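Local structure of protein design 2L4HC2_11 (Synthetic construct, 5J2L) at residues 31-34 against 35-39; 48-51 against 52-56. The protein is a designed helical hairpin that pairs with a second copy of itself, its pairing specificity intended to come from modular hydrogen-bond networks. All coordinates share one frame; numbering follows the deposited sequence.

Interaction 1: 31-34 against 35-39; sequences RLKE and IQRLT
R31 reaches forward one helical turn over I35, an i to i+4 contact on helix 7-41 of a designed helical hairpin that dimerises. The main-chain ladder is regular: I35, Q36, R37 and L38 each donate their N-H to the carbonyl four residues back, and I35 N lies 2.9 Å from R31 O in a bond bent to 154°. The charged contacts start from the same arginine. Its chain bends at chi2 and chi3 (-68° and -65°), bringing NH1 to 2.9 Å from E34 OE1 in a salt bridge; OE1 takes the bond on its anti side and lies in the guanidinium plane, at its edge, while the carboxylate is turned well out of that plane. NH2 is salt-bridged to E52 on helix 46-80, so one guanidinium joins the two helices. The apolar contact uses a face of that group: I35 CG1 packs 3.8 Å from R31 NH2, the two side chains crossing at about a right angle. Without this side chain, as with an alanine here, the carboxylates of E34 and E52 would probably lose their shared cation, and one flank of I35 would be less covered. Beside E34, R37 lays a guanidinium face over E34 CA, and its NH2 comes within 3.9 Å of E34 CG. One turn on from I35, T39 OG1 donates to I35 O over 3.2 Å, from above the carbonyl plane, while T39 N bonds to that same oxygen.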
loop_
_atom_site.group_PDB
_atom_site.type_symbol
_atom_site.label_atom_id
_atom_site.label_comp_id
_atom_site.label_asym_id
_atom_site.label_seq_id
_atom_site.Cartn_x
_atom_site.Cartn_y
_atom_site.Cartn_z
ATOM N N ARG A 31 -0.478 11.614 2.635
ATOM C CA ARG A 31 0.194 12.031 1.412
ATOM C C ARG A 31 -0.720 11.957 0.197
ATOM O O ARG A 31 -0.705 12.865 -0.627
ATOM C CB ARG A 31 1.448 11.226 1.161
ATOM C CG ARG A 31 2.616 11.593 2.038
ATOM C CD ARG A 31 3.076 12.956 1.671
ATOM N NE ARG A 31 3.590 12.958 0.315
ATOM C CZ ARG A 31 3.409 13.924 -0.610
ATOM N NH1 ARG A 31 2.714 15.016 -0.360
ATOM N NH2 ARG A 31 3.941 13.762 -1.805
ATOM N N LEU A 32 -1.517 10.901 0.077
ATOM C CA LEU A 32 -2.434 10.807 -1.056
ATOM C C LEU A 32 -3.451 11.959 -1.040
ATOM O O LEU A 32 -3.804 12.481 -2.100
ATOM C CB LEU A 32 -3.100 9.420 -1.092
ATOM C CG LEU A 32 -2.168 8.266 -1.548
ATOM C CD1 LEU A 32 -2.830 6.921 -1.284
ATOM C CD2 LEU A 32 -1.890 8.422 -3.047
ATOM N N LYS A 33 -3.899 12.370 0.155
ATOM C CA LYS A 33 -4.797 13.531 0.264
ATOM C C LYS A 33 -4.109 14.783 -0.227
ATOM O O LYS A 33 -4.699 15.582 -0.959
ATOM C CB LYS A 33 -5.268 13.749 1.707
ATOM C CG LYS A 33 -6.276 12.746 2.211
ATOM C CD LYS A 33 -6.656 13.024 3.670
ATOM C CE LYS A 33 -7.477 14.310 3.802
ATOM N NZ LYS A 33 -7.879 14.590 5.216
ATOM N N GLU A 34 -2.847 14.948 0.173
ATOM C CA GLU A 34 -2.071 16.111 -0.221
ATOM C C GLU A 34 -1.907 16.148 -1.739
ATOM O O GLU A 34 -2.054 17.197 -2.375
ATOM C CB GLU A 34 -0.704 16.104 0.490
ATOM C CG GLU A 34 -0.764 16.345 1.992
ATOM C CD GLU A 34 0.566 16.154 2.709
ATOM O OE1 GLU A 34 1.572 15.996 2.062
ATOM O OE2 GLU A 34 0.564 16.131 3.917
ATOM N N ILE A 35 -1.627 14.986 -2.316
ATOM C CA ILE A 35 -1.375 14.900 -3.752
ATOM C C ILE A 35 -2.676 15.245 -4.491
ATOM O O ILE A 35 -2.657 15.995 -5.472
ATOM C CB ILE A 35 -0.841 13.499 -4.118
ATOM C CG1 ILE A 35 0.546 13.315 -3.482
ATOM C CG2 ILE A 35 -0.722 13.357 -5.633
ATOM C CD1 ILE A 35 1.060 11.878 -3.517
ATOM N N GLN A 36 -3.790 14.725 -3.998
ATOM C CA GLN A 36 -5.102 15.036 -4.551
ATOM C C GLN A 36 -5.351 16.548 -4.546
ATOM O O GLN A 36 -5.848 17.104 -5.527
ATOM C CB GLN A 36 -6.184 14.299 -3.769
ATOM C CG GLN A 36 -7.604 14.559 -4.214
ATOM C CD GLN A 36 -7.898 14.109 -5.613
ATOM O OE1 GLN A 36 -7.659 12.959 -5.993
ATOM N NE2 GLN A 36 -8.447 15.028 -6.396
ATOM N N ARG A 37 -4.974 17.204 -3.455
ATOM C CA ARG A 37 -5.157 18.639 -3.338
ATOM C C ARG A 37 -4.308 19.391 -4.363
ATOM O O ARG A 37 -4.767 20.380 -4.938
ATOM C CB ARG A 37 -4.864 19.140 -1.915
ATOM C CG ARG A 37 -5.892 18.694 -0.870
ATOM C CD ARG A 37 -5.841 19.541 0.358
ATOM N NE ARG A 37 -4.746 19.334 1.282
ATOM C CZ ARG A 37 -4.810 18.671 2.464
ATOM N NH1 ARG A 37 -5.925 18.126 2.906
ATOM N NH2 ARG A 37 -3.731 18.623 3.223
ATOM N N LEU A 38 -3.087 18.921 -4.610
ATOM C CA LEU A 38 -2.252 19.549 -5.632
ATOM C C LEU A 38 -2.887 19.440 -6.992
ATOM O O LEU A 38 -2.820 20.375 -7.797
ATOM C CB LEU A 38 -0.861 18.928 -5.696
ATOM C CG LEU A 38 0.048 19.251 -4.538
ATOM C CD1 LEU A 38 1.311 18.422 -4.672
ATOM C CD2 LEU A 38 0.346 20.749 -4.568
ATOM N N THR A 39 -3.506 18.299 -7.248
ATOM C CA THR A 39 -4.172 18.087 -8.508
ATOM C C THR A 39 -5.215 19.171 -8.710
ATOM O O THR A 39 -5.398 19.665 -9.822
ATOM C CB THR A 39 -4.833 16.701 -8.589
ATOM O OG1 THR A 39 -3.843 15.669 -8.461
ATOM C CG2 THR A 39 -5.510 16.552 -9.912
#

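Interaction 2: 48-51 against 52-56; sequences ELIK and ELREI
I50 and R54 meet one turn apart on helix 46-80, the second arm of the designed hairpin, where R54 doubles back along its own helix. Its CG stands opposite the backbone N (chi1 -176°) and the chain runs straight until chi3, whose torsion of -69° turns the guanidinium back toward the preceding turn. There NH2 lies 3.3 Å from I50 CG2, the two side chains crossing obliquely, and NH1 sits 3.5 Å from K51 CA, with K51 CB 4.0 Å from the same R54 NH1. I50 O lies over one face of the guanidinium, displaced toward its rim, and accepts the N-H of R54 itself at 2.9 Å. The polar end of R54 is directed across the dimer interface, where NH2 donates to Q36 of the second subunit. E52 is extended beyond CG, but its first torsion of -68° sets CG beside its own backbone N, 3.6 Å from E48 O; its carboxylate has R31 of helix 7-41 as partner. L53 shares that first torsion and lies on the buried side, with L53 CG 3.4 Å from L49 O.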
loop_
_atom_site.group_PDB
_atom_site.type_symbol
_atom_site.label_atom_id
_atom_site.label_comp_id
_atom_site.label_asym_id
_atom_site.label_seq_id
_atom_site.Cartn_x
_atom_site.Cartn_y
_atom_site.Cartn_z
ATOM N N GLU A 48 5.538 16.392 -12.080
ATOM C CA GLU A 48 5.676 16.536 -10.638
ATOM C C GLU A 48 4.695 15.645 -9.878
ATOM O O GLU A 48 5.059 15.045 -8.867
ATOM C CB GLU A 48 5.498 17.994 -10.248
ATOM C CG GLU A 48 6.660 18.884 -10.661
ATOM C CD GLU A 48 6.396 20.349 -10.442
ATOM O OE1 GLU A 48 5.539 20.884 -11.114
ATOM O OE2 GLU A 48 7.037 20.928 -9.593
ATOM N N LEU A 49 3.461 15.572 -10.361
ATOM C CA LEU A 49 2.436 14.753 -9.718
ATOM C C LEU A 49 2.792 13.280 -9.849
ATOM O O LEU A 49 2.643 12.501 -8.902
ATOM C CB LEU A 49 1.091 15.029 -10.370
ATOM C CG LEU A 49 0.518 16.436 -10.161
ATOM C CD1 LEU A 49 -0.714 16.607 -11.036
ATOM C CD2 LEU A 49 0.178 16.623 -8.694
ATOM N N ILE A 50 3.284 12.909 -11.033
ATOM C CA ILE A 50 3.680 11.540 -11.310
ATOM C C ILE A 50 4.828 11.123 -10.390
ATOM O O ILE A 50 4.848 10.001 -9.877
ATOM C CB ILE A 50 4.056 11.353 -12.790
ATOM C CG1 ILE A 50 2.807 11.516 -13.662
ATOM C CG2 ILE A 50 4.672 9.978 -13.007
ATOM C CD1 ILE A 50 3.098 11.599 -15.149
ATOM N N LYS A 51 5.785 12.021 -10.195
ATOM C CA LYS A 51 6.899 11.745 -9.298
ATOM C C LYS A 51 6.406 11.444 -7.886
ATOM O O LYS A 51 6.887 10.517 -7.240
ATOM C CB LYS A 51 7.899 12.886 -9.271
ATOM C CG LYS A 51 9.074 12.588 -8.346
ATOM C CD LYS A 51 10.125 13.681 -8.371
ATOM C CE LYS A 51 11.235 13.355 -7.376
ATOM N NZ LYS A 51 12.317 14.374 -7.385
ATOM N N GLU A 52 5.464 12.241 -7.394
ATOM C CA GLU A 52 4.981 12.016 -6.038
ATOM C C GLU A 52 4.223 10.681 -5.928
ATOM O O GLU A 52 4.353 9.978 -4.926
ATOM C CB GLU A 52 4.149 13.217 -5.552
ATOM C CG GLU A 52 5.017 14.469 -5.347
ATOM C CD GLU A 52 4.338 15.667 -4.709
ATOM O OE1 GLU A 52 3.557 15.491 -3.800
ATOM O OE2 GLU A 52 4.635 16.770 -5.121
ATOM N N LEU A 53 3.463 10.319 -6.959
ATOM C CA LEU A 53 2.721 9.070 -6.939
ATOM C C LEU A 53 3.654 7.856 -7.039
ATOM O O LEU A 53 3.413 6.833 -6.399
ATOM C CB LEU A 53 1.670 9.089 -8.034
ATOM C CG LEU A 53 0.532 10.083 -7.776
ATOM C CD1 LEU A 53 -0.354 10.188 -9.010
ATOM C CD2 LEU A 53 -0.274 9.604 -6.565
ATOM N N ARG A 54 4.727 8.014 -7.816
ATOM C CA ARG A 54 5.775 7.032 -7.978
ATOM C C ARG A 54 6.305 6.662 -6.586
ATOM O O ARG A 54 6.448 5.483 -6.258
ATOM C CB ARG A 54 6.866 7.608 -8.919
ATOM C CG ARG A 54 8.017 6.700 -9.300
ATOM C CD ARG A 54 8.995 7.310 -10.289
ATOM N NE ARG A 54 8.433 7.479 -11.635
ATOM C CZ ARG A 54 8.194 8.640 -12.299
ATOM N NH1 ARG A 54 8.519 9.813 -11.786
ATOM N NH2 ARG A 54 7.641 8.578 -13.507
ATOM N N GLU A 55 6.552 7.687 -5.766
ATOM C CA GLU A 55 7.041 7.512 -4.399
ATOM C C GLU A 55 6.008 6.808 -3.504
ATOM O O GLU A 55 6.377 5.943 -2.708
ATOM C CB GLU A 55 7.491 8.861 -3.833
ATOM C CG GLU A 55 7.978 8.844 -2.376
ATOM C CD GLU A 55 9.167 7.951 -2.108
ATOM O OE1 GLU A 55 9.787 7.479 -3.032
ATOM O OE2 GLU A 55 9.461 7.748 -0.951
ATOM N N ILE A 56 4.723 7.146 -3.645
ATOM C CA ILE A 56 3.698 6.445 -2.875
ATOM C C ILE A 56 3.716 4.968 -3.197
ATOM O O ILE A 56 3.615 4.134 -2.305
ATOM C CB ILE A 56 2.258 6.967 -3.121
ATOM C CG1 ILE A 56 2.079 8.401 -2.632
ATOM C CG2 ILE A 56 1.270 6.042 -2.410
ATOM C CD1 ILE A 56 2.249 8.560 -1.142
#

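In the fold
Both contacts are single-helix turns, interaction 1 on helix 7-41 and interaction 2 on helix 46-80, and they face each other near the connection between the helices, their centres about 10 Å apart. Each combines a buried apolar side with an exposed charged one. Their chemistry divides by direction. Within the chain, R31 NH2 and E52 OE1 are 2.7 Å apart, and I35 CD1 packs on I56 CG1 at 3.7 Å. Toward the second subunit, interaction 1 offers L32, I35, Q36 and T39, while interaction 2 offers L49, I50, L53, R54 and I56, with R54 serving the interface and R31 the hairpin.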